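Local coordinates for protein cytochrome c2 (Rhodobacter sphaeroides, PDB 1CXC) that carries electrons through a covalently attached heme c, serving as electron donor to oxidized bacteriochlorophyll in the photophosphorylation pathway, at residues T28-N33 with W114-Q119. Sequence-based numbering, arbitrary orientation.
Sequences TIAGRN and WAYLQQ
I29 and A30 meet Y116 across widely separated backbones: the closest CA atoms, those of A30 and L117, are 10.5 Å apart, and one long side chain of helix 107-120 spans the gap to strand 28-30. Y116 does so with CG anti to its own N (chi1 167°), a torsion that carries the ring away from the helix and brings its hydroxyl to the strand. There OH lies 3.5 Å from CB of A30 and 3.7 Å from CD1 of I29, while that same CD1 is 4.4 Å from CZ of Y116. I29 extends its CD1 branch obliquely to the ring and from the direction opposite to that of the tyrosine; A30 offers its methyl to the oxygen. I29 and A30 form a classic beta bulge, both pairing through backbone hydrogen bonds with I21 of strand 21-22, which is consistent with two consecutive side chains pointing toward the helix. Y116 also touches I21, as well as A9 of helix 5-11, so the ring lies where the C-terminal helix, the N-terminal helix and the small antiparallel hairpin come together. Pairing of the terminal helices is a hallmark of the cytochrome c fold, and here the hairpin packs beside it. Heme c is about 8 Å from the Y116 side chain, too far for direct contact. With just 87 Å² buried and no hydrogen bond between the segments, no directional bond fixes this surface contact, which rests on van der Waals packing of the phenol end against two methyls.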
loop_
_atom_site.group_PDB
_atom_site.type_symbol
_atom_site.label_atom_id
_atom_site.label_comp_id
_atom_site.label_asym_id
_atom_site.label_seq_id
_atom_site.Cartn_x
_atom_site.Cartn_y
_atom_site.Cartn_z
ATOM N N THR A 28 6.692 13.911 8.753
ATOM C CA THR A 28 5.655 13.597 7.798
ATOM C C THR A 28 6.130 13.897 6.389
ATOM O O THR A 28 6.556 15.010 6.097
ATOM C CB THR A 28 4.407 14.449 8.037
ATOM O OG1 THR A 28 3.835 14.015 9.258
ATOM C CG2 THR A 28 3.424 14.305 6.896
ATOM N N ILE A 29 6.336 12.884 5.557
ATOM C CA ILE A 29 6.740 13.186 4.206
ATOM C C ILE A 29 5.514 13.348 3.301
ATOM O O ILE A 29 5.455 14.211 2.431
ATOM C CB ILE A 29 7.811 12.179 3.674
ATOM C CG1 ILE A 29 7.290 11.352 2.530
ATOM C CG2 ILE A 29 8.437 11.336 4.777
ATOM C CD1 ILE A 29 7.884 11.833 1.201
ATOM N N ALA A 30 4.384 12.806 3.706
ATOM C CA ALA A 30 3.183 12.968 2.928
ATOM C C ALA A 30 2.001 12.512 3.728
ATOM O O ALA A 30 2.121 11.674 4.606
ATOM C CB ALA A 30 3.223 12.138 1.664
ATOM N N GLY A 31 0.935 13.298 3.760
ATOM C CA GLY A 31 -0.194 12.860 4.544
ATOM C C GLY A 31 -0.877 14.009 5.232
ATOM O O GLY A 31 -0.193 14.965 5.578
ATOM N N ARG A 32 -1.984 13.668 5.882
ATOM C CA ARG A 32 -2.823 14.632 6.581
ATOM C C ARG A 32 -3.301 14.064 7.926
ATOM O O ARG A 32 -4.505 14.048 8.223
ATOM C CB ARG A 32 -4.023 14.917 5.694
ATOM C CG ARG A 32 -4.516 16.346 5.749
ATOM C CD ARG A 32 -5.842 16.431 5.003
ATOM N N ASN A 33 -2.427 13.272 8.557
ATOM C CA ASN A 33 -2.717 12.637 9.835
ATOM C C ASN A 33 -3.863 11.618 9.826
ATOM O O ASN A 33 -4.293 11.160 10.888
ATOM C CB ASN A 33 -3.000 13.695 10.899
ATOM N N TRP A 114 4.026 3.910 -7.281
ATOM C CA TRP A 114 5.055 2.995 -6.807
ATOM C C TRP A 114 6.428 3.637 -6.988
ATOM O O TRP A 114 7.302 3.533 -6.127
ATOM C CB TRP A 114 5.002 1.668 -7.577
ATOM C CG TRP A 114 6.054 0.669 -7.041
ATOM C CD1 TRP A 114 7.198 0.399 -7.745
ATOM C CD2 TRP A 114 6.017 0.019 -5.837
ATOM N NE1 TRP A 114 7.896 -0.450 -6.995
ATOM C CE2 TRP A 114 7.230 -0.681 -5.840
ATOM C CE3 TRP A 114 5.158 -0.060 -4.759
ATOM C CZ2 TRP A 114 7.599 -1.465 -4.748
ATOM C CZ3 TRP A 114 5.524 -0.852 -3.675
ATOM C CH2 TRP A 114 6.729 -1.550 -3.668
ATOM N N ALA A 115 6.650 4.352 -8.090
ATOM C CA ALA A 115 7.935 4.988 -8.292
ATOM C C ALA A 115 8.189 6.081 -7.249
ATOM O O ALA A 115 9.315 6.276 -6.771
ATOM C CB ALA A 115 7.981 5.608 -9.687
ATOM N N TYR A 116 7.116 6.749 -6.812
ATOM C CA TYR A 116 7.214 7.784 -5.795
ATOM C C TYR A 116 7.578 7.143 -4.451
ATOM O O TYR A 116 8.498 7.565 -3.757
ATOM C CB TYR A 116 5.856 8.502 -5.731
ATOM C CG TYR A 116 5.642 9.402 -4.521
ATOM C CD1 TYR A 116 6.506 10.461 -4.292
ATOM C CD2 TYR A 116 4.600 9.149 -3.657
ATOM C CE1 TYR A 116 6.342 11.284 -3.188
ATOM C CE2 TYR A 116 4.429 9.958 -2.555
ATOM C CZ TYR A 116 5.298 11.019 -2.326
ATOM O OH TYR A 116 5.135 11.822 -1.205
ATOM N N LEU A 117 7.055 5.964 -4.167
ATOM C CA LEU A 117 7.361 5.283 -2.912
ATOM C C LEU A 117 8.786 4.762 -2.902
ATOM O O LEU A 117 9.401 4.638 -1.856
ATOM C CB LEU A 117 6.395 4.126 -2.679
ATOM C CG LEU A 117 4.934 4.492 -2.514
ATOM C CD1 LEU A 117 4.101 3.225 -2.466
ATOM C CD2 LEU A 117 4.738 5.354 -1.280
ATOM N N GLN A 118 9.310 4.365 -4.050
ATOM C CA GLN A 118 10.682 3.925 -4.110
ATOM C C GLN A 118 11.595 5.125 -3.903
ATOM O O GLN A 118 12.804 4.976 -3.721
ATOM C CB GLN A 118 10.960 3.282 -5.459
ATOM C CG GLN A 118 10.490 1.840 -5.482
ATOM C CD GLN A 118 11.539 0.886 -4.900
ATOM O OE1 GLN A 118 11.659 -0.255 -5.310
ATOM N NE2 GLN A 118 12.352 1.303 -3.943
ATOM N N GLN A 119 11.076 6.351 -4.045
ATOM C CA GLN A 119 11.911 7.513 -3.817
ATOM C C GLN A 119 11.820 8.001 -2.396
ATOM O O GLN A 119 12.821 8.268 -1.771
ATOM C CB GLN A 119 11.498 8.711 -4.657
ATOM C CG GLN A 119 11.598 8.478 -6.146
ATOM C CD GLN A 119 13.014 8.189 -6.576
ATOM O OE1 GLN A 119 13.961 8.844 -6.150
ATOM N NE2 GLN A 119 13.198 7.159 -7.394
#